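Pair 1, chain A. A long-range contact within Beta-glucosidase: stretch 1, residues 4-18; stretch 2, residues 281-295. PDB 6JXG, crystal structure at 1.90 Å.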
# COMPACT_ATOMS: atom_id res chain seq x y z
N GLY A 4 17.28 -15.47 13.29
CA GLY A 4 17.36 -13.98 13.08
C GLY A 4 17.53 -13.21 14.38
O GLY A 4 18.36 -13.58 15.21
N ASP A 5 16.73 -12.16 14.58
CA ASP A 5 16.77 -11.27 15.73
C ASP A 5 15.83 -11.67 16.95
O ASP A 5 15.70 -10.97 17.96
CB ASP A 5 16.39 -9.86 15.28
CG ASP A 5 17.32 -9.29 14.17
OD1 ASP A 5 18.49 -9.72 14.10
OD2 ASP A 5 16.91 -8.39 13.39
N TRP A 6 15.23 -12.83 16.84
CA TRP A 6 14.13 -13.24 17.69
C TRP A 6 14.50 -14.15 18.91
O TRP A 6 13.62 -14.62 19.64
CB TRP A 6 13.23 -14.01 16.74
CG TRP A 6 12.54 -13.12 15.82
CD1 TRP A 6 13.03 -12.49 14.69
CD2 TRP A 6 11.21 -12.69 15.98
NE1 TRP A 6 12.02 -11.71 14.11
CE2 TRP A 6 10.91 -11.80 14.91
CE3 TRP A 6 10.21 -12.99 16.89
CZ2 TRP A 6 9.67 -11.20 14.77
CZ3 TRP A 6 8.94 -12.36 16.73
CH2 TRP A 6 8.70 -11.53 15.67
N ALA A 7 15.79 -14.38 19.11
CA ALA A 7 16.19 -15.37 20.11
C ALA A 7 15.83 -14.93 21.54
O ALA A 7 15.27 -15.72 22.26
CB ALA A 7 17.65 -15.74 19.96
N ALA A 8 16.08 -13.68 21.93
CA ALA A 8 15.71 -13.19 23.26
C ALA A 8 14.22 -13.17 23.47
O ALA A 8 13.77 -13.47 24.54
CB ALA A 8 16.28 -11.79 23.51
N ALA A 9 13.44 -12.85 22.42
CA ALA A 9 11.98 -12.92 22.46
C ALA A 9 11.46 -14.30 22.70
O ALA A 9 10.50 -14.48 23.43
CB ALA A 9 11.33 -12.29 21.17
N TYR A 10 12.08 -15.29 22.06
CA TYR A 10 11.61 -16.65 22.14
C TYR A 10 11.94 -17.22 23.55
O TYR A 10 11.15 -18.00 24.13
CB TYR A 10 12.24 -17.51 21.04
CG TYR A 10 11.30 -17.66 19.89
CD1 TYR A 10 11.03 -16.59 19.04
CD2 TYR A 10 10.63 -18.85 19.67
CE1 TYR A 10 10.08 -16.74 18.01
CE2 TYR A 10 9.71 -19.00 18.65
CZ TYR A 10 9.42 -17.93 17.84
OH TYR A 10 8.49 -18.09 16.77
N LYS A 11 13.05 -16.78 24.09
CA LYS A 11 13.44 -17.17 25.44
C LYS A 11 12.39 -16.69 26.44
O LYS A 11 11.93 -17.45 27.21
CB LYS A 11 14.82 -16.65 25.79
CG LYS A 11 15.18 -16.86 27.20
CD LYS A 11 16.64 -17.05 27.40
CE LYS A 11 17.00 -17.42 28.84
NZ LYS A 11 18.13 -16.64 29.34
N LYS A 12 11.98 -15.44 26.32
CA LYS A 12 10.94 -14.91 27.19
C LYS A 12 9.62 -15.65 26.93
O LYS A 12 8.97 -16.07 27.86
CB LYS A 12 10.78 -13.42 26.97
CG LYS A 12 12.05 -12.66 27.36
CD LYS A 12 11.84 -11.21 27.06
CE LYS A 12 13.16 -10.47 26.99
NZ LYS A 12 12.94 -9.13 26.46
N ALA A 13 9.28 -15.86 25.67
CA ALA A 13 8.04 -16.58 25.34
C ALA A 13 8.02 -17.97 25.88
O ALA A 13 6.99 -18.38 26.35
CB ALA A 13 7.78 -16.61 23.80
N THR A 14 9.12 -18.71 25.72
CA THR A 14 9.17 -20.10 26.21
C THR A 14 8.98 -20.10 27.75
O THR A 14 8.31 -20.97 28.28
CB THR A 14 10.44 -20.81 25.66
OG1 THR A 14 10.32 -20.88 24.20
CG2 THR A 14 10.53 -22.21 26.17
N ALA A 15 9.58 -19.15 28.44
CA ALA A 15 9.44 -19.07 29.89
C ALA A 15 8.00 -18.80 30.31
O ALA A 15 7.49 -19.41 31.24
CB ALA A 15 10.33 -18.02 30.45
N ALA A 16 7.32 -17.88 29.63
CA ALA A 16 5.91 -17.64 29.89
C ALA A 16 5.00 -18.83 29.61
O ALA A 16 4.10 -19.18 30.43
CB ALA A 16 5.46 -16.37 29.12
N LEU A 17 5.23 -19.49 28.48
CA LEU A 17 4.45 -20.65 28.08
C LEU A 17 4.41 -21.71 29.22
O LEU A 17 3.40 -22.40 29.43
CB LEU A 17 5.04 -21.28 26.82
CG LEU A 17 4.27 -22.45 26.20
CD1 LEU A 17 3.03 -22.01 25.48
CD2 LEU A 17 5.14 -23.30 25.28
N ALA A 18 5.55 -21.89 29.87
CA ALA A 18 5.68 -22.88 30.92
C ALA A 18 4.74 -22.59 32.15
O ALA A 18 4.44 -23.46 32.92
CB ALA A 18 7.12 -22.96 31.35
N LEU A 281 -0.62 -26.16 19.48
CA LEU A 281 -1.09 -25.01 20.35
C LEU A 281 0.06 -24.28 21.09
O LEU A 281 0.11 -23.04 21.19
CB LEU A 281 -2.15 -25.48 21.36
CG LEU A 281 -2.65 -24.55 22.47
CD1 LEU A 281 -3.27 -23.28 21.89
CD2 LEU A 281 -3.66 -25.28 23.32
N ASP A 282 1.01 -25.05 21.60
CA ASP A 282 2.17 -24.51 22.26
C ASP A 282 2.93 -23.62 21.29
O ASP A 282 3.39 -22.54 21.69
CB ASP A 282 3.09 -25.62 22.77
CG ASP A 282 2.49 -26.37 23.98
OD1 ASP A 282 1.47 -25.95 24.55
OD2 ASP A 282 3.11 -27.39 24.42
N ASP A 283 3.04 -24.05 20.04
CA ASP A 283 3.77 -23.30 19.03
C ASP A 283 3.04 -21.98 18.75
O ASP A 283 3.65 -20.95 18.68
CB ASP A 283 3.92 -24.11 17.76
CG ASP A 283 4.72 -23.39 16.72
OD1 ASP A 283 5.94 -23.30 16.89
OD2 ASP A 283 4.12 -22.86 15.79
N MET A 284 1.72 -22.03 18.69
CA MET A 284 0.90 -20.83 18.44
C MET A 284 1.14 -19.77 19.50
O MET A 284 1.40 -18.62 19.21
CB MET A 284 -0.57 -21.18 18.49
CG MET A 284 -1.15 -22.01 17.39
SD MET A 284 -2.90 -22.33 17.88
CE MET A 284 -3.45 -23.56 16.77
N VAL A 285 1.07 -20.18 20.75
CA VAL A 285 1.29 -19.29 21.88
C VAL A 285 2.67 -18.77 21.98
O VAL A 285 2.87 -17.58 22.30
CB VAL A 285 0.87 -19.97 23.20
CG1 VAL A 285 1.08 -19.00 24.36
CG2 VAL A 285 -0.61 -20.30 23.12
N THR A 286 3.68 -19.63 21.73
CA THR A 286 5.03 -19.21 21.74
C THR A 286 5.25 -18.06 20.74
O THR A 286 5.90 -17.09 21.06
CB THR A 286 6.01 -20.35 21.44
OG1 THR A 286 5.83 -21.45 22.36
CG2 THR A 286 7.41 -19.86 21.53
N ARG A 287 4.64 -18.20 19.57
CA ARG A 287 4.79 -17.22 18.51
C ARG A 287 4.14 -15.86 18.88
O ARG A 287 4.73 -14.79 18.72
CB ARG A 287 4.21 -17.75 17.22
CG ARG A 287 5.04 -18.86 16.55
CD ARG A 287 4.33 -19.51 15.38
NE ARG A 287 5.22 -20.41 14.67
CZ ARG A 287 6.23 -20.06 13.86
NH1 ARG A 287 6.43 -18.80 13.53
NH2 ARG A 287 7.00 -21.02 13.34
N ILE A 288 2.89 -15.90 19.35
CA ILE A 288 2.13 -14.72 19.75
C ILE A 288 2.87 -13.94 20.85
O ILE A 288 3.11 -12.73 20.74
CB ILE A 288 0.72 -15.11 20.27
CG1 ILE A 288 -0.07 -15.78 19.15
CG2 ILE A 288 -0.03 -13.86 20.76
CD1 ILE A 288 -1.26 -16.61 19.55
N LEU A 289 3.34 -14.69 21.85
CA LEU A 289 4.10 -14.09 22.96
C LEU A 289 5.46 -13.58 22.45
O LEU A 289 5.94 -12.54 22.89
CB LEU A 289 4.27 -15.10 24.14
CG LEU A 289 2.95 -15.53 24.81
CD1 LEU A 289 3.32 -16.45 25.96
CD2 LEU A 289 2.12 -14.36 25.35
N ALA A 290 6.13 -14.32 21.57
CA ALA A 290 7.41 -13.87 21.04
C ALA A 290 7.26 -12.46 20.40
O ALA A 290 8.11 -11.60 20.58
CB ALA A 290 7.95 -14.85 20.03
N SER A 291 6.24 -12.28 19.59
CA SER A 291 6.01 -11.02 18.91
C SER A 291 5.73 -9.87 19.89
O SER A 291 6.22 -8.74 19.75
CB SER A 291 4.84 -11.21 17.94
OG SER A 291 5.30 -11.94 16.77
N TRP A 292 4.96 -10.18 20.92
CA TRP A 292 4.71 -9.29 22.07
C TRP A 292 5.98 -8.81 22.74
O TRP A 292 6.22 -7.58 22.90
CB TRP A 292 3.77 -10.01 23.06
CG TRP A 292 3.25 -9.21 24.22
CD1 TRP A 292 2.47 -8.10 24.15
CD2 TRP A 292 3.41 -9.49 25.62
NE1 TRP A 292 2.15 -7.66 25.40
CE2 TRP A 292 2.70 -8.51 26.32
CE3 TRP A 292 4.01 -10.53 26.34
CZ2 TRP A 292 2.63 -8.47 27.65
CZ3 TRP A 292 3.93 -10.48 27.70
CH2 TRP A 292 3.24 -9.45 28.34
N TYR A 293 6.82 -9.77 23.10
CA TYR A 293 8.12 -9.47 23.71
C TYR A 293 9.05 -8.82 22.72
O TYR A 293 9.79 -7.92 23.09
CB TYR A 293 8.79 -10.73 24.22
CG TYR A 293 8.19 -11.32 25.46
CD1 TYR A 293 8.19 -10.59 26.63
CD2 TYR A 293 7.65 -12.59 25.48
CE1 TYR A 293 7.67 -11.09 27.78
CE2 TYR A 293 7.11 -13.11 26.67
CZ TYR A 293 7.15 -12.32 27.82
OH TYR A 293 6.61 -12.73 29.03
N PHE A 294 9.02 -9.27 21.45
CA PHE A 294 9.93 -8.73 20.42
C PHE A 294 9.85 -7.22 20.24
O PHE A 294 10.86 -6.56 20.22
CB PHE A 294 9.72 -9.42 19.05
CG PHE A 294 10.68 -8.95 18.00
CD1 PHE A 294 10.36 -7.88 17.18
CD2 PHE A 294 11.91 -9.52 17.89
CE1 PHE A 294 11.26 -7.38 16.24
CE2 PHE A 294 12.80 -9.09 16.91
CZ PHE A 294 12.46 -7.98 16.08
N VAL A 295 8.66 -6.68 20.18
CA VAL A 295 8.49 -5.23 20.14
C VAL A 295 8.44 -4.54 21.52
O VAL A 295 8.25 -3.34 21.54
CB VAL A 295 7.31 -4.76 19.25
CG1 VAL A 295 7.31 -5.53 17.94
CG2 VAL A 295 5.99 -4.90 19.91
O HOH W 1 10.50 -7.45 25.78
O HOH W 2 8.67 -14.57 30.16
O HOH W 3 12.50 -9.44 23.64

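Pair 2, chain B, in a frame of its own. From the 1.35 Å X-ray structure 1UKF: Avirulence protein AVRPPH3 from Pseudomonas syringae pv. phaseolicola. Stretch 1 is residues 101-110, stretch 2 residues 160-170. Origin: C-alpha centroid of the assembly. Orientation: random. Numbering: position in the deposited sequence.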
# COMPACT_ATOMS: atom_id res chain seq x y z
N GLY B 101 18.91 -1.19 9.66
CA GLY B 101 18.53 0.17 9.34
C GLY B 101 17.35 0.25 8.38
O GLY B 101 16.93 -0.76 7.81
N SER B 102 16.81 1.45 8.21
CA SER B 102 15.67 1.65 7.32
C SER B 102 16.11 1.56 5.86
O SER B 102 15.29 1.33 4.97
CB SER B 102 15.02 3.01 7.60
OG SER B 102 15.94 4.08 7.43
N ALA B 103 17.40 1.74 5.61
CA ALA B 103 17.92 1.65 4.26
C ALA B 103 17.86 0.20 3.80
O ALA B 103 17.51 -0.08 2.65
CB ALA B 103 19.36 2.15 4.21
N GLN B 104 18.19 -0.72 4.70
CA GLN B 104 18.15 -2.14 4.39
C GLN B 104 16.73 -2.58 4.09
O GLN B 104 16.47 -3.28 3.11
CB GLN B 104 18.71 -2.96 5.56
CG GLN B 104 18.76 -4.46 5.28
CD GLN B 104 19.25 -5.27 6.47
OE1 GLN B 104 20.34 -5.03 6.99
NE2 GLN B 104 18.44 -6.23 6.90
N LEU B 105 15.79 -2.17 4.95
CA LEU B 105 14.39 -2.52 4.76
C LEU B 105 13.90 -1.96 3.43
O LEU B 105 13.28 -2.67 2.64
CB LEU B 105 13.55 -1.95 5.91
CG LEU B 105 12.03 -2.12 5.81
CD1 LEU B 105 11.67 -3.58 5.62
CD2 LEU B 105 11.38 -1.57 7.07
N GLY B 106 14.20 -0.69 3.19
CA GLY B 106 13.79 -0.05 1.95
C GLY B 106 14.38 -0.74 0.74
O GLY B 106 13.71 -0.88 -0.28
N GLN B 107 15.63 -1.18 0.85
CA GLN B 107 16.30 -1.87 -0.25
C GLN B 107 15.66 -3.21 -0.56
O GLN B 107 15.40 -3.53 -1.72
CB GLN B 107 17.78 -2.07 0.08
CG GLN B 107 18.54 -2.85 -0.98
CD GLN B 107 18.48 -2.19 -2.34
OE1 GLN B 107 18.92 -1.05 -2.51
NE2 GLN B 107 17.92 -2.90 -3.32
N THR B 108 15.40 -4.00 0.48
CA THR B 108 14.79 -5.31 0.30
C THR B 108 13.41 -5.19 -0.32
O THR B 108 13.08 -5.91 -1.27
CB THR B 108 14.68 -6.07 1.64
OG1 THR B 108 15.99 -6.24 2.19
CG2 THR B 108 14.05 -7.44 1.42
N VAL B 109 12.59 -4.29 0.22
CA VAL B 109 11.25 -4.10 -0.30
C VAL B 109 11.29 -3.57 -1.74
O VAL B 109 10.53 -4.01 -2.59
CB VAL B 109 10.44 -3.13 0.59
CG1 VAL B 109 9.08 -2.85 -0.04
CG2 VAL B 109 10.26 -3.74 1.98
N ALA B 110 12.20 -2.63 -2.00
CA ALA B 110 12.33 -2.07 -3.34
C ALA B 110 12.69 -3.15 -4.36
O ALA B 110 12.18 -3.15 -5.48
CB ALA B 110 13.40 -0.98 -3.34
N ALA B 160 13.85 3.91 -5.92
CA ALA B 160 12.80 3.32 -5.09
C ALA B 160 13.26 3.02 -3.66
O ALA B 160 12.51 3.21 -2.72
CB ALA B 160 12.26 2.06 -5.76
N PRO B 161 14.50 2.53 -3.48
CA PRO B 161 14.95 2.24 -2.12
C PRO B 161 14.92 3.48 -1.23
O PRO B 161 14.60 3.40 -0.04
CB PRO B 161 16.37 1.73 -2.32
CG PRO B 161 16.30 1.06 -3.65
CD PRO B 161 15.48 2.04 -4.47
N GLN B 162 15.26 4.63 -1.81
CA GLN B 162 15.29 5.90 -1.09
C GLN B 162 13.88 6.34 -0.73
O GLN B 162 13.64 6.86 0.36
CB GLN B 162 15.98 6.96 -1.92
N LEU B 163 12.95 6.15 -1.66
CA LEU B 163 11.56 6.53 -1.43
C LEU B 163 10.97 5.67 -0.32
O LEU B 163 10.35 6.20 0.62
CB LEU B 163 10.75 6.37 -2.72
CG LEU B 163 9.22 6.45 -2.65
CD1 LEU B 163 8.78 7.61 -1.78
CD2 LEU B 163 8.67 6.59 -4.06
N ILE B 164 11.16 4.36 -0.39
CA ILE B 164 10.62 3.48 0.63
C ILE B 164 11.26 3.76 1.99
O ILE B 164 10.57 3.77 3.01
CB ILE B 164 10.81 2.00 0.23
CG1 ILE B 164 10.08 1.75 -1.09
CG2 ILE B 164 10.27 1.09 1.33
CD1 ILE B 164 10.29 0.36 -1.65
N LYS B 165 12.58 3.98 2.02
CA LYS B 165 13.24 4.28 3.29
C LYS B 165 12.62 5.54 3.87
O LYS B 165 12.37 5.63 5.07
CB LYS B 165 14.74 4.48 3.08
CG LYS B 165 15.50 4.82 4.37
CD LYS B 165 16.98 5.03 4.10
CE LYS B 165 17.76 5.19 5.40
NZ LYS B 165 17.30 6.36 6.20
N GLY B 166 12.37 6.53 3.01
CA GLY B 166 11.78 7.77 3.46
C GLY B 166 10.42 7.56 4.11
O GLY B 166 10.10 8.20 5.11
N LEU B 167 9.62 6.67 3.54
CA LEU B 167 8.30 6.38 4.08
C LEU B 167 8.43 5.73 5.46
O LEU B 167 7.71 6.08 6.39
CB LEU B 167 7.52 5.47 3.13
CG LEU B 167 6.02 5.37 3.43
CD1 LEU B 167 5.38 6.74 3.26
CD2 LEU B 167 5.37 4.37 2.48
N ILE B 168 9.34 4.77 5.57
CA ILE B 168 9.55 4.09 6.84
C ILE B 168 10.01 5.09 7.90
O ILE B 168 9.51 5.09 9.03
CB ILE B 168 10.62 2.98 6.72
CG1 ILE B 168 10.13 1.90 5.75
CG2 ILE B 168 10.90 2.37 8.09
CD1 ILE B 168 8.85 1.21 6.17
N ASP B 169 10.96 5.95 7.55
CA ASP B 169 11.47 6.94 8.49
C ASP B 169 10.37 7.91 8.90
O ASP B 169 10.33 8.37 10.04
CB ASP B 169 12.64 7.72 7.89
CG ASP B 169 13.86 6.86 7.66
OD1 ASP B 169 14.04 5.86 8.39
OD2 ASP B 169 14.65 7.19 6.75
N HIS B 170 9.47 8.21 7.97
CA HIS B 170 8.36 9.11 8.24
C HIS B 170 7.53 8.58 9.40
O HIS B 170 7.24 9.29 10.36
CB HIS B 170 7.47 9.25 7.00
CG HIS B 170 6.16 9.92 7.27
ND1 HIS B 170 6.04 11.28 7.46
CD2 HIS B 170 4.92 9.41 7.43
CE1 HIS B 170 4.78 11.58 7.72
NE2 HIS B 170 4.08 10.46 7.71
O HOH W 4 17.18 2.36 0.93

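Both pairs consist of two helices that cross with their N-to-C directions at 126° in pair 1 and 127° in pair 2, the axes approaching to 7.9 Å and 7.7 Å; backbone atoms of 14 central residues superpose with an RMSD of 0.6 Å. One small residue, alanine in pair 1 and glycine in pair 2, faces the partner helix at a matched position: Ala A13 matches Gly B106. In pair 1 the methyl group is a knob among Thr A286, Leu A289, Ala A290 and Tyr A293, with Ala A13 CB 3.4 Å from Thr A286 O and 3.6 Å from Ala A290 N. In pair 2 the glycine lets the backbone itself pack: Gly B106 CA lies 3.8 Å from Ile B164 CG2 and 4.2 Å from Lys B165 N. An ideal CB on Gly B106 would fall 2.8 Å from Pro B161 O, a clash, so here the same crossing leaves no room for a methyl group.

Ala A9 matches Ser B102, and both CA-to-CB bonds point toward the partner helix. Ala A9 CB packs against Ala A290 O at 3.3 Å and Phe A294 CB at 3.9 Å. Ser B102 instead makes polar contacts: its OG donates to Asp B169 OD1 (2.8 Å) and accepts a weak hydrogen bond from Lys B165 NZ (2.9 Å), while Lys B165 NZ forms a salt bridge with Asp B169 OD2 (2.8 Å) within its own helix. The matches of Lys B165 and Asp B169 are Ala A290 and Phe A294. Phe A294 stacks face-to-face on the six-membered ring of Trp A6, centroids 4.2 Å apart and planes at 11°, and Ala A290 CB meets Tyr A10 CE1 at 3.5 Å. Pair 1 has no direct hydrogen bond between its helices.

Lys A12 and Tyr A293 match Leu B105 and Ile B168. Lys A12 CB sits 3.5 Å from the Tyr A293 ring centroid, over its face, and water 1 links Lys A12 NZ (3.0 Å) to Tyr A293 O (2.8 Å). Pair 2 has a purely apolar contact here, Leu B105 CD2 to Ile B168 CD1 at 3.9 Å.

Farther along, Ala A16 CB touches Leu A289 CD1 at 3.8 Å; the matched Val B109 CG1 and Ile B164 CD1 are also 3.8 Å apart. Leu A17, matching Ala B110, reaches Val A285 CB with CD1 (3.7 Å) and Thr A286 OG1 with CD2 (3.5 Å). The shorter Ala B110 still finds close apolar partners, its CB lying 3.6 Å from Pro B161 CG and 3.8 Å from Ile B164 CD1.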